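PDB 1UF3: TT1561 protein from Thermus thermophilus, which binds calcium ions and is probably a phosphoesterase of the calcineurin-like metallophosphoesterase superfamily, its substrate unknown. Local coordinates for residues P14-V25 against A54-A62. Residues are numbered along the deposited sequence; the frame is centred on the assembly and turned at random.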
loop_
_atom_site.group_PDB
_atom_site.type_symbol
_atom_site.label_atom_id
_atom_site.label_comp_id
_atom_site.label_asym_id
_atom_site.label_seq_id
_atom_site.Cartn_x
_atom_site.Cartn_y
_atom_site.Cartn_z
ATOM N N PRO A 14 -18.329 -22.935 15.473
ATOM C CA PRO A 14 -17.929 -23.749 14.315
ATOM C C PRO A 14 -17.952 -25.277 14.598
ATOM O O PRO A 14 -18.004 -26.089 13.672
ATOM C CB PRO A 14 -16.521 -23.235 13.998
ATOM C CG PRO A 14 -16.016 -22.749 15.350
ATOM C CD PRO A 14 -17.238 -22.036 15.891
HETATM N N MSE A 15 -17.906 -25.646 15.873
HETATM C CA MSE A 15 -17.935 -27.041 16.311
HETATM C C MSE A 15 -16.991 -28.009 15.580
HETATM O O MSE A 15 -17.410 -29.085 15.131
HETATM C CB MSE A 15 -19.379 -27.586 16.244
HETATM C CG MSE A 15 -20.309 -27.129 17.370
HETATM SE SE MSE A 15 -19.993 -27.949 19.069
HETATM C CE MSE A 15 -20.813 -29.678 18.671
ATOM N N GLY A 16 -15.721 -27.629 15.458
ATOM C CA GLY A 16 -14.743 -28.496 14.820
ATOM C C GLY A 16 -14.796 -28.647 13.315
ATOM O O GLY A 16 -14.017 -29.418 12.747
ATOM N N ASP A 17 -15.690 -27.913 12.657
ATOM C CA ASP A 17 -15.797 -27.986 11.200
ATOM C C ASP A 17 -14.638 -27.207 10.567
ATOM O O ASP A 17 -14.757 -26.009 10.281
ATOM C CB ASP A 17 -17.121 -27.387 10.745
ATOM C CG ASP A 17 -17.456 -27.748 9.326
ATOM O OD1 ASP A 17 -16.521 -28.093 8.578
ATOM O OD2 ASP A 17 -18.647 -27.681 8.949
ATOM N N LEU A 18 -13.524 -27.894 10.335
ATOM C CA LEU A 18 -12.336 -27.270 9.764
ATOM C C LEU A 18 -12.470 -26.846 8.310
ATOM O O LEU A 18 -11.791 -25.911 7.860
ATOM C CB LEU A 18 -11.136 -28.211 9.898
ATOM C CG LEU A 18 -10.846 -28.611 11.341
ATOM C CD1 LEU A 18 -9.677 -29.557 11.375
ATOM C CD2 LEU A 18 -10.561 -27.374 12.174
ATOM N N GLU A 19 -13.319 -27.532 7.556
ATOM C CA GLU A 19 -13.470 -27.157 6.161
ATOM C C GLU A 19 -14.184 -25.817 6.099
ATOM O O GLU A 19 -13.849 -24.962 5.290
ATOM C CB GLU A 19 -14.248 -28.227 5.379
ATOM C CG GLU A 19 -13.530 -29.570 5.290
ATOM C CD GLU A 19 -12.118 -29.471 4.703
ATOM O OE1 GLU A 19 -11.976 -29.083 3.519
ATOM O OE2 GLU A 19 -11.144 -29.789 5.428
ATOM N N ALA A 20 -15.177 -25.643 6.958
ATOM C CA ALA A 20 -15.919 -24.397 7.010
ATOM C C ALA A 20 -14.996 -23.277 7.536
ATOM O O ALA A 20 -14.974 -22.170 6.990
ATOM C CB ALA A 20 -17.136 -24.558 7.915
ATOM N N LEU A 21 -14.240 -23.571 8.591
ATOM C CA LEU A 21 -13.313 -22.598 9.167
ATOM C C LEU A 21 -12.353 -22.108 8.097
ATOM O O LEU A 21 -12.096 -20.904 7.976
ATOM C CB LEU A 21 -12.511 -23.220 10.301
ATOM C CG LEU A 21 -11.530 -22.280 11.004
ATOM C CD1 LEU A 21 -12.298 -21.159 11.659
ATOM C CD2 LEU A 21 -10.737 -23.043 12.052
ATOM N N GLU A 22 -11.829 -23.035 7.304
ATOM C CA GLU A 22 -10.902 -22.648 6.263
ATOM C C GLU A 22 -11.545 -21.765 5.199
ATOM O O GLU A 22 -10.906 -20.830 4.698
ATOM C CB GLU A 22 -10.283 -23.862 5.588
ATOM C CG GLU A 22 -9.201 -23.433 4.619
ATOM C CD GLU A 22 -8.569 -24.576 3.880
ATOM O OE1 GLU A 22 -8.056 -25.502 4.553
ATOM O OE2 GLU A 22 -8.578 -24.540 2.623
ATOM N N LYS A 23 -12.793 -22.069 4.830
ATOM C CA LYS A 23 -13.484 -21.257 3.827
ATOM C C LYS A 23 -13.726 -19.877 4.446
ATOM O O LYS A 23 -13.598 -18.850 3.781
ATOM C CB LYS A 23 -14.829 -21.888 3.439
ATOM C CG LYS A 23 -14.732 -23.210 2.658
ATOM C CD LYS A 23 -16.116 -23.870 2.557
ATOM C CE LYS A 23 -16.115 -25.145 1.717
ATOM N NZ LYS A 23 -16.089 -24.883 0.251
ATOM N N PHE A 24 -14.068 -19.881 5.731
ATOM C CA PHE A 24 -14.334 -18.660 6.491
ATOM C C PHE A 24 -13.093 -17.762 6.465
ATOM O O PHE A 24 -13.176 -16.576 6.156
ATOM C CB PHE A 24 -14.692 -19.016 7.939
ATOM C CG PHE A 24 -14.871 -17.818 8.845
ATOM C CD1 PHE A 24 -15.975 -16.980 8.713
ATOM C CD2 PHE A 24 -13.918 -17.518 9.814
ATOM C CE1 PHE A 24 -16.136 -15.850 9.533
ATOM C CE2 PHE A 24 -14.062 -16.389 10.647
ATOM C CZ PHE A 24 -15.177 -15.552 10.502
ATOM N N VAL A 25 -11.945 -18.349 6.781
ATOM C CA VAL A 25 -10.676 -17.625 6.788
ATOM C C VAL A 25 -10.342 -17.071 5.407
ATOM O O VAL A 25 -9.873 -15.932 5.292
ATOM C CB VAL A 25 -9.535 -18.540 7.295
ATOM C CG1 VAL A 25 -8.176 -17.908 7.041
ATOM C CG2 VAL A 25 -9.727 -18.790 8.777
ATOM N N ALA A 54 -4.986 -27.894 15.244
ATOM C CA ALA A 54 -5.290 -27.847 13.812
ATOM C C ALA A 54 -6.198 -26.649 13.500
ATOM O O ALA A 54 -6.034 -25.981 12.483
ATOM C CB ALA A 54 -5.958 -29.159 13.367
ATOM N N PHE A 55 -7.162 -26.412 14.392
ATOM C CA PHE A 55 -8.116 -25.297 14.296
ATOM C C PHE A 55 -7.329 -23.952 14.238
ATOM O O PHE A 55 -7.496 -23.157 13.330
ATOM C CB PHE A 55 -9.022 -25.317 15.535
ATOM C CG PHE A 55 -10.098 -24.274 15.524
ATOM C CD1 PHE A 55 -11.366 -24.571 15.021
ATOM C CD2 PHE A 55 -9.851 -22.990 16.023
ATOM C CE1 PHE A 55 -12.386 -23.601 15.015
ATOM C CE2 PHE A 55 -10.857 -22.015 16.021
ATOM C CZ PHE A 55 -12.128 -22.322 15.516
ATOM N N PHE A 56 -6.468 -23.724 15.223
ATOM C CA PHE A 56 -5.658 -22.504 15.280
ATOM C C PHE A 56 -4.674 -22.340 14.122
ATOM O O PHE A 56 -4.411 -21.222 13.661
ATOM C CB PHE A 56 -4.943 -22.457 16.620
ATOM C CG PHE A 56 -5.860 -22.155 17.761
ATOM C CD1 PHE A 56 -5.756 -22.834 18.956
ATOM C CD2 PHE A 56 -6.842 -21.166 17.632
ATOM C CE1 PHE A 56 -6.606 -22.548 20.018
ATOM C CE2 PHE A 56 -7.693 -20.875 18.693
ATOM C CZ PHE A 56 -7.574 -21.570 19.887
ATOM N N ARG A 57 -4.147 -23.448 13.618
ATOM C CA ARG A 57 -3.223 -23.379 12.492
ATOM C C ARG A 57 -3.951 -22.795 11.278
ATOM O O ARG A 57 -3.407 -21.963 10.539
ATOM C CB ARG A 57 -2.699 -24.778 12.165
ATOM C CG ARG A 57 -1.687 -24.795 11.050
ATOM C CD ARG A 57 -0.317 -25.232 11.550
ATOM N NE ARG A 57 0.710 -24.964 10.540
ATOM C CZ ARG A 57 2.015 -25.147 10.718
ATOM N NH1 ARG A 57 2.478 -25.608 11.876
ATOM N NH2 ARG A 57 2.860 -24.853 9.735
ATOM N N ILE A 58 -5.185 -23.248 11.073
ATOM C CA ILE A 58 -6.008 -22.776 9.964
ATOM C C ILE A 58 -6.413 -21.314 10.188
ATOM O O ILE A 58 -6.346 -20.517 9.269
ATOM C CB ILE A 58 -7.284 -23.671 9.804
ATOM C CG1 ILE A 58 -6.919 -24.919 8.994
ATOM C CG2 ILE A 58 -8.433 -22.893 9.128
ATOM C CD1 ILE A 58 -7.894 -26.071 9.160
ATOM N N LEU A 59 -6.801 -20.967 11.411
ATOM C CA LEU A 59 -7.205 -19.588 11.708
ATOM C C LEU A 59 -6.033 -18.622 11.546
ATOM O O LEU A 59 -6.212 -17.489 11.096
ATOM C CB LEU A 59 -7.731 -19.488 13.127
ATOM C CG LEU A 59 -8.833 -18.486 13.478
ATOM C CD1 LEU A 59 -8.728 -18.210 14.957
ATOM C CD2 LEU A 59 -8.729 -17.209 12.692
ATOM N N SER A 60 -4.836 -19.098 11.897
ATOM C CA SER A 60 -3.607 -18.300 11.817
ATOM C C SER A 60 -3.264 -17.833 10.404
ATOM O O SER A 60 -2.514 -16.867 10.232
ATOM C CB SER A 60 -2.418 -19.089 12.397
ATOM O OG SER A 60 -1.918 -20.025 11.440
ATOM N N GLU A 61 -3.811 -18.498 9.390
ATOM C CA GLU A 61 -3.547 -18.120 8.002
ATOM C C GLU A 61 -4.100 -16.732 7.625
ATOM O O GLU A 61 -3.638 -16.100 6.668
ATOM C CB GLU A 61 -4.149 -19.162 7.056
ATOM C CG GLU A 61 -3.574 -20.571 7.237
ATOM C CD GLU A 61 -2.487 -20.887 6.233
ATOM O OE1 GLU A 61 -1.606 -20.019 6.015
ATOM O OE2 GLU A 61 -2.511 -22.005 5.666
ATOM N N ALA A 62 -5.106 -16.281 8.362
ATOM C CA ALA A 62 -5.723 -14.979 8.116
ATOM C C ALA A 62 -4.743 -13.802 8.154
ATOM O O ALA A 62 -4.846 -12.886 7.338
ATOM C CB ALA A 62 -6.814 -14.738 9.137
#
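Ile58 is the knob of this contact: its side chain drops into a hole on helix 18-25 bordered by Leu18, Leu21, Glu22 and Val25. With CG2 anti to the backbone N, that methyl lies 3.7 Å from Leu21 CG, while Ile58 CD1 reaches Leu18 CB at 4.0 Å. Helices 18-25 and 54-59 run nearly parallel, their axes coming within 9.5 Å at an angle of 18°. Toward the start of helix 18-25 the bump is a ring. Leu21 stands over one face of Phe55 in a CH-pi contact, its CD2 3.5 Å from the ring centroid and 17° off the normal. Pro14 CG meets the ring at its edge, 3.7 Å from Phe55 CE1, and Leu18 CD2 comes in obliquely. Asp17, at the N-cap, accepts a bond from Ala20 N, which approaches OD1 from above the carboxylate plane. At the far end Val25 forks: CG2 lies against Ile58 O and Leu59 CA, and CG1 rests 3.7 Å from Ala62 N. Leu38 of strand 35-39 touches both Leu21 and Phe55, and Ile36 touches Ala62. The helices belong to successive beta-alpha-beta crossovers linking parallel strands 7-12, 35-39 and 66-69 of this calcineurin-superfamily protein. Were Phe55 an alanine, Leu21 CD2 and Pro14 would probably lose the surface they pack on, and a gap would open beside Leu38. No hydrogen bond or salt bridge joins the segments, so the fit depends on apolar shape, with the acidic side chains of Glu22 and Glu61 kept to its margin.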